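Local coordinates for protein beta-agarase (Persicobacter, PDB 6AII) that probably hydrolyses the beta-1,4 linkages of agarose to release neoagarobiose, as a glycoside hydrolase family 16 beta-agarase catalytic domain, at residues 223-226 with 227-230; 264-267 with 268-271. All blocks are in the same frame, centred on the assembly; numbering follows the deposited sequence.

Interaction 1. Residues 223-226 with 227-230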
ATOM      1  N   TRP A 223       4.049 -13.407   1.859  1.00 20.22           N
ATOM      2  CA  TRP A 223       3.399 -13.852   3.050  1.00 21.19           C
ATOM      3  C   TRP A 223       3.514 -15.395   3.081  1.00 20.84           C
ATOM      4  O   TRP A 223       2.716 -16.061   2.444  1.00 21.66           O
ATOM      5  CB  TRP A 223       1.957 -13.374   3.065  1.00 21.35           C
ATOM      6  CG  TRP A 223       1.079 -13.799   4.207  1.00 19.87           C
ATOM      7  CD1 TRP A 223       1.434 -14.379   5.397  1.00 20.58           C
ATOM      8  CD2 TRP A 223      -0.361 -13.729   4.183  1.00 19.88           C
ATOM      9  NE1 TRP A 223       0.283 -14.580   6.141  1.00 19.65           N
ATOM     10  CE2 TRP A 223      -0.815 -14.245   5.408  1.00 19.51           C
ATOM     11  CE3 TRP A 223      -1.290 -13.206   3.250  1.00 18.16           C
ATOM     12  CZ2 TRP A 223      -2.193 -14.284   5.711  1.00 21.41           C
ATOM     13  CZ3 TRP A 223      -2.638 -13.260   3.556  1.00 21.78           C
ATOM     14  CH2 TRP A 223      -3.066 -13.778   4.787  1.00 22.11           C
ATOM     15  N   LYS A 224       4.567 -15.840   3.694  1.00 19.58           N
ATOM     16  CA  LYS A 224       5.047 -17.218   3.527  1.00 21.11           C
ATOM     17  C   LYS A 224       4.249 -18.178   4.441  1.00 22.37           C
ATOM     18  O   LYS A 224       3.771 -19.266   4.008  1.00 21.68           O
ATOM     19  CB  LYS A 224       6.528 -17.305   3.837  1.00 23.46           C
ATOM     20  CG  LYS A 224       7.054 -18.723   3.815  1.00 24.99           C
ATOM     21  CD  LYS A 224       8.566 -18.747   3.972  1.00 27.81           C
ATOM     22  CE  LYS A 224       9.178 -20.129   3.987  1.00 31.48           C
ATOM     23  NZ  LYS A 224      10.650 -19.962   4.016  1.00 34.45           N
ATOM     24  N   ASP A 225       4.044 -17.736   5.670  1.00 21.83           N
ATOM     25  CA  ASP A 225       3.323 -18.514   6.677  1.00 22.07           C
ATOM     26  C   ASP A 225       2.836 -17.520   7.722  1.00 24.08           C
ATOM     27  O   ASP A 225       3.112 -16.304   7.620  1.00 20.74           O
ATOM     28  CB  ASP A 225       4.189 -19.664   7.237  1.00 22.11           C
ATOM     29  CG  ASP A 225       5.403 -19.284   8.055  1.00 23.28           C
ATOM     30  OD1 ASP A 225       5.251 -18.550   9.045  1.00 24.05           O
ATOM     31  OD2 ASP A 225       6.510 -19.698   7.673  1.00 27.86           O
ATOM     32  N   PRO A 226       2.050 -17.984   8.700  1.00 25.30           N
ATOM     33  CA  PRO A 226       1.438 -17.051   9.597  1.00 23.31           C
ATOM     34  C   PRO A 226       2.436 -16.265  10.459  1.00 21.39           C
ATOM     35  O   PRO A 226       1.995 -15.278  11.035  1.00 24.27           O
ATOM     36  CB  PRO A 226       0.479 -17.903  10.474  1.00 25.71           C
ATOM     37  CG  PRO A 226       0.169 -19.056   9.535  1.00 25.77           C
ATOM     38  CD  PRO A 226       1.495 -19.352   8.896  1.00 24.41           C
ATOM     39  N   ASN A 227       3.681 -16.688  10.544  1.00 22.13           N
ATOM     40  CA  ASN A 227       4.675 -15.965  11.308  1.00 24.34           C
ATOM     41  C   ASN A 227       5.867 -15.562  10.419  1.00 20.32           C
ATOM     42  O   ASN A 227       6.995 -15.498  10.902  1.00 21.81           O
ATOM     43  CB  ASN A 227       5.157 -16.801  12.508  1.00 27.91           C
ATOM     44  CG  ASN A 227       4.051 -16.873  13.546  1.00 32.81           C
ATOM     45  OD1 ASN A 227       3.821 -15.905  14.272  1.00 30.55           O
ATOM     46  ND2 ASN A 227       3.289 -17.964  13.515  1.00 30.38           N
ATOM     47  N   HIS A 228       5.641 -15.269   9.138  1.00 20.36           N
ATOM     48  CA  HIS A 228       6.785 -15.005   8.232  1.00 21.51           C
ATOM     49  C   HIS A 228       6.336 -14.081   7.089  1.00 19.68           C
ATOM     50  O   HIS A 228       5.563 -14.515   6.198  1.00 21.37           O
ATOM     51  CB  HIS A 228       7.412 -16.299   7.728  1.00 21.21           C
ATOM     52  CG  HIS A 228       8.731 -16.069   7.039  1.00 23.16           C
ATOM     53  ND1 HIS A 228       9.939 -16.355   7.613  1.00 24.63           N
ATOM     54  CD2 HIS A 228       9.036 -15.609   5.803  1.00 24.32           C
ATOM     55  CE1 HIS A 228      10.940 -16.097   6.776  1.00 25.54           C
ATOM     56  NE2 HIS A 228      10.396 -15.635   5.646  1.00 24.11           N
ATOM     57  N   LEU A 229       6.946 -12.878   7.037  1.00 19.20           N
ATOM     58  CA  LEU A 229       6.692 -11.928   5.962  1.00 19.37           C
ATOM     59  C   LEU A 229       8.047 -11.453   5.408  1.00 18.46           C
ATOM     60  O   LEU A 229       8.993 -11.232   6.189  1.00 21.20           O
ATOM     61  CB  LEU A 229       5.989 -10.691   6.513  1.00 21.27           C
ATOM     62  CG  LEU A 229       4.590 -10.827   7.065  1.00 21.86           C
ATOM     63  CD1 LEU A 229       4.157  -9.463   7.601  1.00 21.54           C
ATOM     64  CD2 LEU A 229       3.635 -11.326   6.008  1.00 23.14           C
ATOM     65  N   GLU A 230       8.129 -11.373   4.077  1.00 17.96           N
ATOM     66  CA  GLU A 230       9.325 -10.825   3.468  1.00 18.93           C
ATOM     67  C   GLU A 230       8.903  -9.732   2.513  1.00 18.71           C
ATOM     68  O   GLU A 230       7.962  -9.889   1.731  1.00 19.42           O
ATOM     69  CB  GLU A 230      10.119 -11.842   2.640  1.00 20.27           C
ATOM     70  CG  GLU A 230      10.532 -13.069   3.448  1.00 22.55           C
ATOM     71  CD  GLU A 230      11.133 -14.195   2.627  1.00 28.10           C
ATOM     72  OE1 GLU A 230      11.161 -14.105   1.362  1.00 24.82           O
ATOM     73  OE2 GLU A 230      11.489 -15.232   3.261  1.00 26.16           O
TER
HETATM   74  O   HOH W   1      11.736 -17.692   2.509  1.00 43.30           O
HETATM   75  O   HOH W   2       3.860 -20.142  11.646  1.00 38.74           O

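Interaction 2. Residues 264-267 with 268-271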
ATOM      1  N   VAL A 264       7.261 -10.991  16.749  1.00 24.25           N
ATOM      2  CA  VAL A 264       7.167  -9.619  16.161  1.00 23.66           C
ATOM      3  C   VAL A 264       5.996  -9.490  15.203  1.00 23.94           C
ATOM      4  O   VAL A 264       5.670  -8.327  14.894  1.00 24.71           O
ATOM      5  CB  VAL A 264       8.478  -9.220  15.475  1.00 24.83           C
ATOM      6  CG1 VAL A 264       9.626  -9.197  16.439  1.00 24.49           C
ATOM      7  CG2 VAL A 264       8.776 -10.070  14.243  1.00 25.94           C
ATOM      8  N   LEU A 265       5.316 -10.588  14.827  1.00 22.90           N
ATOM      9  CA  LEU A 265       4.082 -10.493  14.038  1.00 24.74           C
ATOM     10  C   LEU A 265       2.851 -10.246  14.902  1.00 24.19           C
ATOM     11  O   LEU A 265       1.970  -9.537  14.478  1.00 23.92           O
ATOM     12  CB  LEU A 265       3.878 -11.706  13.163  1.00 23.82           C
ATOM     13  CG  LEU A 265       5.020 -11.718  12.154  1.00 30.98           C
ATOM     14  CD1 LEU A 265       6.103 -12.717  12.513  1.00 27.88           C
ATOM     15  CD2 LEU A 265       4.572 -11.747  10.739  1.00 36.74           C
ATOM     16  N   ASP A 266       2.879 -10.792  16.119  1.00 24.62           N
ATOM     17  CA  ASP A 266       1.693 -10.705  17.028  1.00 24.43           C
ATOM     18  C   ASP A 266       2.171 -10.600  18.470  1.00 25.19           C
ATOM     19  O   ASP A 266       2.149 -11.563  19.231  1.00 25.49           O
ATOM     20  CB  ASP A 266       0.757 -11.888  16.793  1.00 26.28           C
ATOM     21  CG  ASP A 266      -0.492 -11.851  17.675  1.00 27.76           C
ATOM     22  OD1 ASP A 266      -0.849 -10.737  18.146  1.00 25.49           O
ATOM     23  OD2 ASP A 266      -1.113 -12.921  17.835  1.00 26.94           O
ATOM     24  N   LYS A 267       2.627  -9.432  18.829  1.00 22.90           N
ATOM     25  CA  LYS A 267       3.397  -9.242  20.039  1.00 23.35           C
ATOM     26  C   LYS A 267       2.569  -9.578  21.287  1.00 25.08           C
ATOM     27  O   LYS A 267       3.128 -10.142  22.228  1.00 28.87           O
ATOM     28  CB  LYS A 267       3.863  -7.792  20.109  1.00 23.87           C
ATOM     29  CG  LYS A 267       4.631  -7.440  21.365  1.00 26.79           C
ATOM     30  CD  LYS A 267       5.261  -6.061  21.310  1.00 26.93           C
ATOM     31  CE  LYS A 267       6.079  -5.767  22.555  1.00 28.19           C
ATOM     32  NZ  LYS A 267       6.791  -4.461  22.467  1.00 28.35           N
ATOM     33  N   TYR A 268       1.327  -9.188  21.270  1.00 26.28           N
ATOM     34  CA  TYR A 268       0.457  -9.276  22.483  1.00 28.69           C
ATOM     35  C   TYR A 268      -0.521 -10.442  22.317  1.00 31.06           C
ATOM     36  O   TYR A 268      -1.498 -10.509  23.067  1.00 30.07           O
ATOM     37  CB  TYR A 268      -0.261  -7.950  22.693  1.00 27.83           C
ATOM     38  CG  TYR A 268       0.680  -6.819  22.936  1.00 30.09           C
ATOM     39  CD1 TYR A 268       1.374  -6.696  24.122  1.00 29.05           C
ATOM     40  CD2 TYR A 268       0.938  -5.895  21.923  1.00 31.65           C
ATOM     41  CE1 TYR A 268       2.291  -5.683  24.311  1.00 33.73           C
ATOM     42  CE2 TYR A 268       1.839  -4.869  22.107  1.00 31.31           C
ATOM     43  CZ  TYR A 268       2.500  -4.736  23.315  1.00 32.69           C
ATOM     44  OH  TYR A 268       3.366  -3.706  23.493  1.00 28.83           O
ATOM     45  N   ASN A 269      -0.281 -11.309  21.346  1.00 29.03           N
ATOM     46  CA  ASN A 269      -1.096 -12.520  21.085  1.00 32.35           C
ATOM     47  C   ASN A 269      -2.576 -12.190  20.908  1.00 34.52           C
ATOM     48  O   ASN A 269      -3.461 -12.728  21.586  1.00 36.58           O
ATOM     49  CB  ASN A 269      -0.964 -13.557  22.194  1.00 35.41           C
ATOM     50  CG  ASN A 269      -1.678 -14.838  21.813  1.00 41.02           C
ATOM     51  OD1 ASN A 269      -2.150 -14.971  20.681  1.00 43.63           O
ATOM     52  ND2 ASN A 269      -1.854 -15.733  22.771  1.00 39.70           N
ATOM     53  N   TYR A 270      -2.858 -11.331  19.972  1.00 26.22           N
ATOM     54  CA  TYR A 270      -4.212 -11.038  19.608  1.00 27.58           C
ATOM     55  C   TYR A 270      -4.806 -12.062  18.639  1.00 32.52           C
ATOM     56  O   TYR A 270      -6.007 -11.919  18.303  1.00 35.75           O
ATOM     57  CB  TYR A 270      -4.374  -9.690  18.936  1.00 28.80           C
ATOM     58  CG  TYR A 270      -3.928  -8.510  19.732  1.00 28.22           C
ATOM     59  CD1 TYR A 270      -3.960  -8.497  21.126  1.00 28.94           C
ATOM     60  CD2 TYR A 270      -3.576  -7.348  19.080  1.00 25.63           C
ATOM     61  CE1 TYR A 270      -3.560  -7.376  21.832  1.00 28.89           C
ATOM     62  CE2 TYR A 270      -3.161  -6.236  19.776  1.00 27.83           C
ATOM     63  CZ  TYR A 270      -3.158  -6.237  21.158  1.00 30.67           C
ATOM     64  OH  TYR A 270      -2.754  -5.118  21.854  1.00 30.54           O
ATOM     65  N   THR A 271      -4.042 -13.047  18.168  1.00 30.55           N
ATOM     66  CA  THR A 271      -4.545 -14.010  17.197  1.00 31.18           C
ATOM     67  C   THR A 271      -4.721 -15.382  17.836  1.00 34.43           C
ATOM     68  O   THR A 271      -4.893 -16.342  17.137  1.00 34.21           O
ATOM     69  CB  THR A 271      -3.601 -14.125  15.984  1.00 30.15           C
ATOM     70  OG1 THR A 271      -2.372 -14.718  16.387  1.00 27.63           O
ATOM     71  CG2 THR A 271      -3.361 -12.778  15.341  1.00 29.51           C
TER
HETATM   72  O   HOH W   3      -0.325  -8.237  19.066  1.00 26.01           O

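Interaction 1. Residues 223-226 with 227-230
K224 N donates to H228 O at 3.0 Å, and in return H228 N donates a hydrogen bond to D225 O, 3.1 Å away; these two backbone bonds join the ends of strands 217-225 and 228-233 across the two-residue turn P226-N227. The D225 side chain secures the turn as well: its CG sits between the backbone N and the carbonyl carbon (chi1 67°), which brings OD1 back over the turn to accept from N227 N at 2.9 Å, an Asx turn. A water accepts from N227 ND2 and gives D225 OD1 a weak further bond, while N227 OD1 accepts a hydrogen bond from N263 ND2.

On the same face of the sheet as D225, the H228 imidazole has both nitrogens engaged. NE2 donates to E230 OE2 at 2.7 Å, the acceptor close to the ring plane, and ND1 is bonded to S242 OG. With its nitrogens held at two points, the ring is unlikely to turn freely. The extended chain of K224 passes over one ring face, CD lying 4.0 Å from the centroid of H228 in a CH-pi contact. K224 NZ then donates to a water that in turn donates to E230 OE2, so this oxygen serves two donors; E230 OE1 bonds Y232 OH.

The opposite face carries W223 and L229, a non-hydrogen-bonded pair whose side chains run side by side, W223 CD1 touching L229 CD2 at 3.8 Å; W223 NE1 is satisfied by L276 O. The one-residue shift in register between W223 and D225 marks a beta bulge beside the turn of an antiparallel beta hairpin.

Interaction 2. Residues 264-267 with 268-271
A type I beta turn from D266 to N269, followed by residues that the carboxylate of its first residue grips, shapes this part of the loop between strands 255-259 and 280-287. N269 N donates to D266 O at 3.2 Å, the bond that bridges the turn. The D266 side chain extends away from its own amide N (chi1 -179°), which carries both oxygens to the following residues: OD1 receives Y270 N at 2.8 Å through its syn lone pair, and OD2 receives T271 OG1 at 2.6 Å and T271 N at 3.0 Å, both from one face of the carboxylate. A water donates to D266 OD1 and accepts from Y268 N. Replacing D266 by an alanine would probably leave the amides of Y270 and T271, and T271 OG1, without their acceptor and let the turn's exit drift. At the corner, K267 runs alongside Y268, its CG over the ring centre, 3.9 Å from the centroid of Y268 in a CH-pi contact; K267 NZ and Y268 OH both reach E197 OE1, the lysine as a salt bridge. D266, Y270 and T271 rest on V179 of strand 173-181, while K267, Y268 and Y270 pack against Y191 of strand 189-191.

In the fold
The chain passes through interaction 1 first, at the hairpin of strands 217-225 and 228-233, and reaches interaction 2 in the loop after strand 255-259; their centres lie about 13 Å apart. The hairpin belongs to the ten-stranded antiparallel sheet, whereas the 264-271 loop packs on strands 173-181 and 189-191 of the other sheet. L265 joins the two: its CD1 is 3.3 Å from N227 O, and its CD2 is 3.8 Å from L229 CG. N263 is shared by both, its OD1 accepting from D266 N. Running from strand 255-259 of one sheet to strand 280-287 of the other, the loop connects the two sheets of what is, in GH16 enzymes, a beta-jelly-roll sandwich.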